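Local coordinates for sugar ABC transporter substrate-binding protein, BlMnBP1 (Bifidobacterium animalis subsp. lactis ATCC 27673, PDB 6I5R) that binds manno-oligosaccharides such as mannobiose and probably delivers them to the membrane components of an ABC importer, at residues 300-305 with 367-372; 310-315 with 375-380. All coordinates share one frame; numbering follows the deposited sequence.

Contact 1. Residues 300-305 with 367-372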
# COMPACT_ATOMS: atom_id res chain seq x y z
N ILE A 300 9.36 18.13 4.74
CA ILE A 300 9.02 16.78 4.31
C ILE A 300 9.14 16.68 2.80
O ILE A 300 8.47 17.42 2.07
CB ILE A 300 7.60 16.38 4.77
CG1 ILE A 300 7.44 16.51 6.27
CG2 ILE A 300 7.30 14.95 4.31
CD1 ILE A 300 8.44 15.79 7.06
N GLY A 301 9.93 15.72 2.33
CA GLY A 301 10.04 15.43 0.92
C GLY A 301 9.72 13.96 0.66
O GLY A 301 9.53 13.17 1.57
N TYR A 302 9.67 13.63 -0.61
CA TYR A 302 9.34 12.27 -1.01
C TYR A 302 10.23 11.92 -2.19
O TYR A 302 10.31 12.68 -3.16
CB TYR A 302 7.85 12.16 -1.37
CG TYR A 302 7.42 10.76 -1.62
CD1 TYR A 302 7.39 9.82 -0.60
CD2 TYR A 302 6.99 10.40 -2.86
CE1 TYR A 302 6.97 8.51 -0.87
CE2 TYR A 302 6.59 9.12 -3.13
CZ TYR A 302 6.56 8.19 -2.14
OH TYR A 302 6.11 6.93 -2.53
N MET A 303 10.95 10.81 -2.08
CA MET A 303 11.88 10.43 -3.11
C MET A 303 11.61 9.01 -3.58
O MET A 303 11.03 8.20 -2.85
CB MET A 303 13.33 10.51 -2.62
CG MET A 303 13.59 9.68 -1.39
SD MET A 303 15.35 9.75 -1.02
CE MET A 303 15.82 8.19 -1.67
N PRO A 304 12.06 8.68 -4.78
CA PRO A 304 11.99 7.28 -5.21
C PRO A 304 12.86 6.41 -4.32
O PRO A 304 13.84 6.87 -3.74
CB PRO A 304 12.51 7.34 -6.66
CG PRO A 304 12.42 8.81 -7.05
CD PRO A 304 12.67 9.56 -5.80
N PHE A 305 12.48 5.14 -4.22
CA PHE A 305 13.34 4.18 -3.56
C PHE A 305 14.67 4.13 -4.31
O PHE A 305 14.69 4.19 -5.55
CB PHE A 305 12.71 2.77 -3.54
CG PHE A 305 13.45 1.79 -2.62
CD1 PHE A 305 14.47 0.99 -3.12
CD2 PHE A 305 13.14 1.70 -1.27
CE1 PHE A 305 15.16 0.13 -2.30
CE2 PHE A 305 13.84 0.84 -0.45
CZ PHE A 305 14.86 0.05 -0.97
N PRO A 367 -1.02 14.30 -7.25
CA PRO A 367 -0.55 15.02 -6.06
C PRO A 367 0.70 15.83 -6.37
O PRO A 367 1.50 15.45 -7.25
CB PRO A 367 -0.25 13.90 -5.05
CG PRO A 367 -1.05 12.75 -5.51
CD PRO A 367 -1.17 12.86 -7.00
N GLU A 368 0.87 16.93 -5.64
CA GLU A 368 2.10 17.73 -5.77
C GLU A 368 3.32 17.03 -5.19
O GLU A 368 4.45 17.50 -5.40
CB GLU A 368 1.92 19.13 -5.13
CG GLU A 368 1.39 20.26 -6.07
CD GLU A 368 2.24 20.51 -7.33
OE1 GLU A 368 3.40 20.02 -7.40
OE2 GLU A 368 1.75 21.21 -8.27
N THR A 369 3.13 15.89 -4.49
CA THR A 369 4.21 15.07 -3.95
C THR A 369 5.13 14.54 -5.03
O THR A 369 6.26 14.10 -4.72
CB THR A 369 3.60 13.85 -3.23
OG1 THR A 369 2.73 14.28 -2.17
CG2 THR A 369 4.68 12.92 -2.69
N TYR A 370 4.63 14.47 -6.26
CA TYR A 370 5.38 13.96 -7.39
C TYR A 370 6.08 15.12 -8.06
O TYR A 370 5.71 15.51 -9.19
CB TYR A 370 4.44 13.19 -8.29
CG TYR A 370 3.86 12.01 -7.59
CD1 TYR A 370 4.56 10.83 -7.53
CD2 TYR A 370 2.62 12.07 -6.98
CE1 TYR A 370 4.06 9.73 -6.91
CE2 TYR A 370 2.08 10.95 -6.34
CZ TYR A 370 2.82 9.79 -6.30
OH TYR A 370 2.38 8.63 -5.67
N GLU A 371 7.10 15.65 -7.31
CA GLU A 371 8.02 16.57 -7.95
C GLU A 371 9.48 16.18 -7.93
O GLU A 371 10.22 16.69 -8.84
CB GLU A 371 7.81 17.98 -7.37
CG GLU A 371 7.96 18.08 -5.86
CD GLU A 371 7.92 19.49 -5.35
OE1 GLU A 371 8.04 20.38 -6.21
OE2 GLU A 371 7.73 19.70 -4.12
N THR A 372 9.89 15.24 -6.99
CA THR A 372 11.21 14.61 -7.22
C THR A 372 11.18 13.40 -8.25
O THR A 372 12.13 12.55 -8.33
CB THR A 372 11.83 14.13 -5.93
OG1 THR A 372 10.85 13.29 -5.37
CG2 THR A 372 12.11 15.31 -4.96
O HOH W 1 8.66 14.79 -4.28

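Contact 2. Residues 310-315 with 375-380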
# COMPACT_ATOMS: atom_id res chain seq x y z
N ASP A 310 19.11 -0.13 -15.17
CA ASP A 310 19.64 0.21 -16.49
C ASP A 310 19.52 1.71 -16.72
O ASP A 310 19.04 2.18 -17.76
CB ASP A 310 18.90 -0.56 -17.58
CG ASP A 310 19.51 -0.40 -18.96
OD1 ASP A 310 20.70 -0.02 -19.07
OD2 ASP A 310 18.78 -0.64 -19.94
N GLY A 311 19.91 2.48 -15.70
CA GLY A 311 19.92 3.92 -15.81
C GLY A 311 18.61 4.64 -15.57
O GLY A 311 18.57 5.87 -15.71
N LYS A 312 17.52 3.95 -15.22
CA LYS A 312 16.26 4.61 -14.95
C LYS A 312 15.68 4.13 -13.63
O LYS A 312 15.86 2.97 -13.25
CB LYS A 312 15.22 4.36 -16.09
CG LYS A 312 13.80 4.91 -15.80
CD LYS A 312 13.77 6.43 -15.63
CE LYS A 312 12.59 7.07 -16.44
NZ LYS A 312 12.91 8.43 -17.05
N GLN A 313 15.04 5.03 -12.92
CA GLN A 313 14.32 4.68 -11.71
C GLN A 313 12.86 4.46 -12.06
O GLN A 313 12.32 5.09 -12.97
CB GLN A 313 14.45 5.79 -10.67
CG GLN A 313 15.85 5.93 -10.17
CD GLN A 313 15.89 6.64 -8.87
OE1 GLN A 313 16.10 6.02 -7.81
NE2 GLN A 313 15.74 7.95 -8.91
N TYR A 314 12.23 3.53 -11.33
CA TYR A 314 10.84 3.14 -11.54
C TYR A 314 10.06 3.21 -10.24
O TYR A 314 10.61 2.99 -9.15
CB TYR A 314 10.73 1.72 -12.08
CG TYR A 314 11.25 1.54 -13.47
CD1 TYR A 314 12.60 1.39 -13.70
CD2 TYR A 314 10.39 1.49 -14.57
CE1 TYR A 314 13.10 1.22 -14.97
CE2 TYR A 314 10.88 1.30 -15.85
CZ TYR A 314 12.25 1.19 -16.04
OH TYR A 314 12.79 1.00 -17.28
N ALA A 315 8.78 3.54 -10.36
CA ALA A 315 7.86 3.52 -9.23
C ALA A 315 6.52 2.98 -9.71
O ALA A 315 5.96 3.48 -10.70
CB ALA A 315 7.71 4.92 -8.61
N ASP A 375 11.87 12.45 -13.60
CA ASP A 375 12.60 11.50 -14.43
C ASP A 375 12.28 10.06 -14.07
O ASP A 375 12.98 9.16 -14.53
CB ASP A 375 14.09 11.71 -14.30
CG ASP A 375 14.57 12.99 -14.93
OD1 ASP A 375 13.77 13.64 -15.65
OD2 ASP A 375 15.75 13.33 -14.69
N VAL A 376 11.30 9.84 -13.24
CA VAL A 376 10.94 8.49 -12.81
C VAL A 376 9.89 7.90 -13.75
O VAL A 376 8.93 8.57 -14.12
CB VAL A 376 10.43 8.50 -11.35
CG1 VAL A 376 9.84 7.17 -11.01
CG2 VAL A 376 11.58 8.86 -10.41
N GLU A 377 10.06 6.64 -14.12
CA GLU A 377 9.07 5.97 -14.95
C GLU A 377 8.00 5.42 -14.02
O GLU A 377 8.27 4.53 -13.20
CB GLU A 377 9.68 4.86 -15.79
CG GLU A 377 8.75 4.45 -16.92
CD GLU A 377 8.65 5.51 -18.03
OE1 GLU A 377 9.64 6.26 -18.21
OE2 GLU A 377 7.57 5.59 -18.68
N LEU A 378 6.79 5.97 -14.12
CA LEU A 378 5.68 5.52 -13.30
C LEU A 378 4.93 4.42 -14.04
O LEU A 378 4.44 4.64 -15.16
CB LEU A 378 4.73 6.67 -12.98
CG LEU A 378 5.30 7.86 -12.23
CD1 LEU A 378 4.27 8.95 -12.12
CD2 LEU A 378 5.79 7.41 -10.88
N ILE A 379 4.83 3.24 -13.42
CA ILE A 379 4.28 2.05 -14.05
C ILE A 379 3.21 1.46 -13.14
O ILE A 379 3.13 1.77 -11.97
CB ILE A 379 5.35 0.98 -14.36
CG1 ILE A 379 6.23 0.68 -13.13
CG2 ILE A 379 6.22 1.42 -15.55
CD1 ILE A 379 7.26 -0.45 -13.40
N THR A 380 2.42 0.54 -13.70
CA THR A 380 1.47 -0.25 -12.94
C THR A 380 1.69 -1.72 -13.24
O THR A 380 2.18 -2.10 -14.31
CB THR A 380 0.02 0.10 -13.26
OG1 THR A 380 -0.21 -0.17 -14.65
CG2 THR A 380 -0.24 1.56 -12.95
O HOH W 2 15.11 8.09 -13.37

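Contact 1. Residues 300-305 with 367-372
Strand 300-304 of the mixed sheet meets the irregular segment 367-372 at Tyr302, where Thr369 and Thr372 take hold of different parts of the same residue. Thr369 uses its methyl: with Tyr302 CG anti to the backbone N (chi1 -173°), Thr369 CG2 lies obliquely against Tyr302 CB, CG and CD2, 3.4 Å from CD2 and 3.5 Å from CB. At the other end of the residue, Thr372 OG1 donates to Tyr302 O at a modelled 2.4 Å, so short that the position of one atom or the other is doubtful. Water 1 donates to the same carbonyl, at 2.9 Å, and to Thr369 O, while accepting from Thr372 N at 3.0 Å, so it ties the strand to both threonines.

In the solute-binding-protein fold this strand runs antiparallel to strand 139-155, to which Gly301 and Met303 are bonded through their backbones. The opposing segment is a coil that starts with a type I turn, Pro367 to Tyr370, and continues through an inverse gamma turn centred on Tyr370. Thr149 OG1 hydrogen-bonds to the hydroxyls of both Tyr302 and Tyr370, and the rings of both tyrosines meet Phe373. Farther along the strand, Pro304 CD lies 4.0 Å from Thr372 O.

Contact 2. Residues 310-315 with 375-380
With CG of Tyr314 anti to its carbonyl carbon (chi1 -68°) and CG of Glu377 anti to its backbone N (chi1 -163°), the two side chains lie side by side, pointing the same way. Their backbones form a parallel beta bridge, and Ala315 with Leu378 forms the next, so short strand 377-379 pairs with the start of strand 314-325 in the mixed sheet. Three bonds alternate across the pair: Glu377 N to Gln313 O, Ala315 N to Glu377 O, and Ile379 N to Ala315 O. The first is 3.0 Å long. Ile379 also shares a backbone hydrogen bond with Ile317, which carries the pairing onward.

On the face of Tyr314 and Glu377, Glu377 CB sits 3.7 Å from Tyr314 CD2. The end of the Ile379 chain, CD1, comes within 3.9 Å of Tyr314 CD2. On the face of Ala315 and Leu378, Leu378 CD2 reaches Ala315 CB, and Val376 CG1 reaches it from the same side, at 3.9 Å each. Where the pairing begins, Lys312 crosses Glu377 at about a right angle; its NZ is 4.1 Å from Glu377 OE1, opposite charges beyond salt-bridge range. At Leu378, CA makes a CA-H...O contact to Ala315 O, 3.3 Å away.

Both contacts join the same two parts of the chain, the strands 300-304 and 314-325 that follow each other in sequence and the later run from 367 to 380, and their centres are 13 Å apart. They touch directly: Pro304 CG of contact 1 packs 3.5 Å from Val376 CG2 of contact 2. Phe373, between segments 367-372 and 375-380, touches Pro304 of contact 1 and Ala315 of contact 2. Neither contact includes a residue of the glycan pocket. The Tyr302 side chain is about 11 Å from a bound mannose unit, and strand 314-325, whose start lies in contact 2, runs on to the pocket residues Asp320 and Tyr321.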